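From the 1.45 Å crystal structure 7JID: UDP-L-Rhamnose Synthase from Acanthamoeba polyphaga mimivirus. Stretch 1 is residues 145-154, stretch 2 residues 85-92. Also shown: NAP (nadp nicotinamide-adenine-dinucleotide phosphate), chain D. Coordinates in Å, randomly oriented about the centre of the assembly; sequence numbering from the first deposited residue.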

# COMPACT_ATOMS: atom_id res chain seq x y z
N PHE A 145 3.64 2.45 5.82
CA PHE A 145 2.51 3.13 5.17
C PHE A 145 1.20 2.78 5.85
O PHE A 145 0.36 3.64 5.98
CB PHE A 145 2.49 2.83 3.67
CG PHE A 145 3.61 3.55 2.95
CD1 PHE A 145 3.59 4.93 2.85
CD2 PHE A 145 4.73 2.87 2.51
CE1 PHE A 145 4.63 5.61 2.25
CE2 PHE A 145 5.75 3.55 1.87
CZ PHE A 145 5.70 4.92 1.76
N THR A 146 0.99 1.53 6.27
CA THR A 146 -0.26 1.22 7.01
C THR A 146 -0.35 2.10 8.26
O THR A 146 -1.45 2.65 8.58
CB THR A 146 -0.36 -0.25 7.37
OG1 THR A 146 -0.15 -0.90 6.12
CG2 THR A 146 -1.70 -0.58 7.99
N ASP A 147 0.75 2.31 8.92
CA ASP A 147 0.76 3.09 10.17
C ASP A 147 0.37 4.53 9.85
O ASP A 147 -0.44 5.09 10.57
CB ASP A 147 2.12 3.05 10.83
CG ASP A 147 2.13 3.81 12.14
OD1 ASP A 147 1.89 3.17 13.17
OD2 ASP A 147 2.53 5.00 12.12
N ARG A 148 0.94 5.10 8.80
CA ARG A 148 0.59 6.48 8.41
C ARG A 148 -0.90 6.52 8.06
O ARG A 148 -1.59 7.47 8.47
CB ARG A 148 1.46 6.88 7.23
CG ARG A 148 2.93 6.94 7.59
CD ARG A 148 3.78 7.38 6.44
NE ARG A 148 3.61 8.81 6.22
CZ ARG A 148 4.28 9.47 5.29
NH1 ARG A 148 5.12 8.83 4.51
NH2 ARG A 148 4.09 10.77 5.13
N LEU A 149 -1.39 5.55 7.28
CA LEU A 149 -2.79 5.58 6.82
C LEU A 149 -3.72 5.51 8.01
O LEU A 149 -4.81 6.16 8.01
CB LEU A 149 -3.05 4.45 5.82
CG LEU A 149 -2.41 4.68 4.45
CD1 LEU A 149 -2.32 3.38 3.66
CD2 LEU A 149 -3.19 5.73 3.69
N MET A 150 -3.30 4.84 9.08
CA MET A 150 -4.18 4.70 10.28
C MET A 150 -4.36 6.06 10.98
O MET A 150 -5.39 6.22 11.67
CB MET A 150 -3.66 3.66 11.27
CG MET A 150 -3.80 2.26 10.76
SD MET A 150 -5.55 1.75 10.50
CE MET A 150 -5.29 0.12 9.80
N HIS A 151 -3.46 7.00 10.76
CA HIS A 151 -3.54 8.35 11.38
C HIS A 151 -4.73 9.10 10.76
O HIS A 151 -5.20 10.05 11.40
CB HIS A 151 -2.22 9.09 11.24
CG HIS A 151 -1.17 8.64 12.21
ND1 HIS A 151 -0.47 7.42 12.09
CD2 HIS A 151 -0.65 9.26 13.30
CE1 HIS A 151 0.38 7.31 13.09
NE2 HIS A 151 0.35 8.48 13.79
N PHE A 152 -5.19 8.72 9.57
CA PHE A 152 -6.43 9.29 8.97
C PHE A 152 -7.69 8.79 9.68
O PHE A 152 -8.79 9.33 9.37
CB PHE A 152 -6.51 8.98 7.48
CG PHE A 152 -5.52 9.75 6.68
CD1 PHE A 152 -5.72 11.09 6.42
CD2 PHE A 152 -4.41 9.14 6.14
CE1 PHE A 152 -4.79 11.81 5.68
CE2 PHE A 152 -3.49 9.86 5.39
CZ PHE A 152 -3.67 11.21 5.19
N PHE A 153 -7.57 7.84 10.62
CA PHE A 153 -8.68 7.26 11.39
C PHE A 153 -8.45 7.47 12.90
O PHE A 153 -8.85 6.66 13.68
CB PHE A 153 -8.82 5.76 11.08
CG PHE A 153 -9.14 5.44 9.65
CD1 PHE A 153 -10.45 5.25 9.25
CD2 PHE A 153 -8.13 5.32 8.71
CE1 PHE A 153 -10.74 4.96 7.93
CE2 PHE A 153 -8.42 5.01 7.39
CZ PHE A 153 -9.73 4.82 7.01
N ASP A 154 -7.88 8.61 13.26
CA ASP A 154 -7.40 8.85 14.64
C ASP A 154 -8.55 8.82 15.66
O ASP A 154 -8.29 8.53 16.82
CB ASP A 154 -6.63 10.16 14.70
CG ASP A 154 -5.80 10.30 15.96
OD1 ASP A 154 -4.87 9.52 16.12
OD2 ASP A 154 -6.07 11.22 16.75
PA NAP D . 0.09 -15.13 13.00
O1A NAP D . 0.14 -16.24 14.02
O2A NAP D . 0.61 -15.40 11.62
O5B NAP D . -1.44 -14.72 12.98
C5B NAP D . -1.97 -13.94 11.92
C4B NAP D . -3.41 -14.26 11.57
O4B NAP D . -3.93 -13.34 10.62
C3B NAP D . -3.47 -15.66 10.96
O3B NAP D . -4.53 -16.30 11.72
C2B NAP D . -3.87 -15.38 9.52
O2B NAP D . -4.79 -16.35 9.11
C1B NAP D . -4.60 -14.04 9.59
N9A NAP D . -4.70 -13.24 8.38
C8A NAP D . -3.70 -12.78 7.64
N7A NAP D . -4.16 -12.04 6.63
C5A NAP D . -5.50 -12.04 6.72
C6A NAP D . -6.53 -11.49 5.94
N6A NAP D . -6.23 -10.78 4.88
N1A NAP D . -7.82 -11.75 6.35
C2A NAP D . -8.05 -12.46 7.46
N3A NAP D . -7.14 -13.04 8.25
C4A NAP D . -5.84 -12.82 7.89
O3 NAP D . 0.82 -13.76 13.43
PN NAP D . 0.76 -13.04 14.88
O1N NAP D . 2.24 -12.99 15.22
O2N NAP D . -0.32 -13.47 15.79
O5D NAP D . 0.48 -11.55 14.42
C5D NAP D . -0.74 -10.83 14.31
C4D NAP D . -0.48 -9.61 13.38
O4D NAP D . -0.75 -8.45 14.11
C3D NAP D . 0.99 -9.56 13.02
O3D NAP D . 1.28 -8.59 11.95
C2D NAP D . 1.42 -9.25 14.47
O2D NAP D . 2.74 -8.75 14.71
C1D NAP D . 0.41 -8.22 14.91
P2B NAP D . -4.50 -17.27 7.85
O1X NAP D . -3.56 -18.33 8.24
O2X NAP D . -5.93 -17.83 7.73
O3X NAP D . -4.04 -16.50 6.61
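Stretch 2, residues 85-92: DNLYGPLC

How does stretch 2 lie against stretch 1? It is helical from Asp85 to Cys92, part of a longer helix that runs on in both directions, and it packs beside the helix that occupies the first part of stretch 1. The two run nearly parallel, with an angle of 19° between their N-to-C directions and 9.5 Å between their axes at closest approach. The backbones come nearest at Thr146 and Leu87, whose CA atoms are 5.2 Å apart. The stretch 2 helix is not regular: it has a wider pi-type turn at Asp85 to Tyr88 and a kink at Pro90, whose ring nitrogen carries no hydrogen to bond back to the turn before. Past the kink, Leu91 N bonds to Leu87 O at 3.0 Å and Cys92 N to Tyr88 O at 2.9 Å.

Which bump fills which hollow? The knob is Thr146, pointing toward stretch 2 and sitting in a hole formed by Asn86, Leu87, Pro90 and Leu91. It lies where the two backbones come nearest. The hydroxyl goes to the backbone: Thr146 OG1 donates a hydrogen bond to Asn86 O at 2.8 Å and lies 3.2 Å from Leu87 CA. The methyl is also in the hole, with Thr146 CG2 4.1 Å from Pro90 CB and 4.2 Å from Leu91 CD2. The hole thus holds both the carbonyl that accepts the hydrogen bond and the hydrocarbon of Pro90 and Leu91.

What does stretch 2 press back with? Leu91, the residue most covered here, starts sideways, but the end of its side chain comes nearer to stretch 1. Its CD2 lies 4.0 Å from Leu149 CB and 4.2 Å from Met150 CE, and its CD1, which also reaches Leu149 CB at 4.2 Å, meets the Phe153 ring obliquely, 3.8 Å from CE2. Leu87 works one turn earlier: its CD1 is 4.0 Å from Phe145 CB and 4.1 Å from Leu149 CD1, so Leu149 touches both leucines.

How is the side beyond Thr146 closed? Met150 leaves its backbone sideways, yet its end approaches stretch 2, and its CE rests 3.7 Å from both Pro90 CB and Pro90 O. Tyr88 instead points away from stretch 1. Asp85 also takes no part in the packing; its OD1 accepts a hydrogen bond from N6A of the NADP adenine at 2.9 Å, so the same helix that packs on stretch 1 also meets the cofactor.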

# COMPACT_ATOMS: atom_id res chain seq x y z
N ASP A 85 -2.36 -8.31 3.03
CA ASP A 85 -2.58 -8.68 4.44
C ASP A 85 -2.11 -7.58 5.36
O ASP A 85 -2.62 -7.51 6.48
CB ASP A 85 -1.95 -10.05 4.74
CG ASP A 85 -2.56 -11.20 3.94
OD1 ASP A 85 -3.73 -11.11 3.51
OD2 ASP A 85 -1.83 -12.23 3.77
N ASN A 86 -1.05 -6.84 4.97
CA ASN A 86 -0.34 -5.93 5.89
C ASN A 86 -0.78 -4.47 5.65
O ASN A 86 -0.36 -3.64 6.48
CB ASN A 86 1.18 -6.04 5.72
CG ASN A 86 1.67 -7.38 6.20
OD1 ASN A 86 1.15 -7.93 7.16
ND2 ASN A 86 2.79 -7.85 5.61
N LEU A 87 -1.55 -4.19 4.58
CA LEU A 87 -2.07 -2.83 4.36
C LEU A 87 -3.54 -2.90 3.95
O LEU A 87 -4.39 -2.26 4.62
CB LEU A 87 -1.21 -2.13 3.31
CG LEU A 87 -1.49 -0.65 3.10
CD1 LEU A 87 -0.23 0.04 2.62
CD2 LEU A 87 -2.63 -0.44 2.12
N TYR A 88 -3.84 -3.51 2.80
CA TYR A 88 -5.22 -3.44 2.27
C TYR A 88 -6.25 -3.97 3.26
O TYR A 88 -7.29 -3.24 3.50
CB TYR A 88 -5.33 -4.11 0.90
CG TYR A 88 -6.69 -3.91 0.26
CD1 TYR A 88 -7.08 -2.66 -0.20
CD2 TYR A 88 -7.62 -4.92 0.26
CE1 TYR A 88 -8.34 -2.45 -0.74
CE2 TYR A 88 -8.89 -4.72 -0.29
CZ TYR A 88 -9.26 -3.47 -0.76
OH TYR A 88 -10.53 -3.25 -1.22
N GLY A 89 -6.11 -5.19 3.78
CA GLY A 89 -7.07 -5.78 4.74
C GLY A 89 -7.30 -4.84 5.92
O GLY A 89 -8.45 -4.50 6.24
N PRO A 90 -6.23 -4.38 6.61
CA PRO A 90 -6.41 -3.44 7.72
C PRO A 90 -7.16 -2.16 7.31
O PRO A 90 -7.97 -1.70 8.09
CB PRO A 90 -4.94 -3.16 8.14
CG PRO A 90 -4.26 -4.48 7.85
CD PRO A 90 -4.84 -4.89 6.50
N LEU A 91 -6.91 -1.61 6.13
CA LEU A 91 -7.59 -0.38 5.69
C LEU A 91 -9.08 -0.70 5.48
O LEU A 91 -9.91 0.19 5.79
CB LEU A 91 -6.93 0.17 4.44
CG LEU A 91 -5.96 1.32 4.66
CD1 LEU A 91 -6.69 2.59 5.07
CD2 LEU A 91 -4.92 0.96 5.69
N CYS A 92 -9.42 -1.86 4.92
CA CYS A 92 -10.84 -2.28 4.70
C CYS A 92 -11.56 -2.29 6.06
O CYS A 92 -12.69 -1.69 6.20
CB CYS A 92 -10.91 -3.66 4.07
SG CYS A 92 -10.47 -3.64 2.32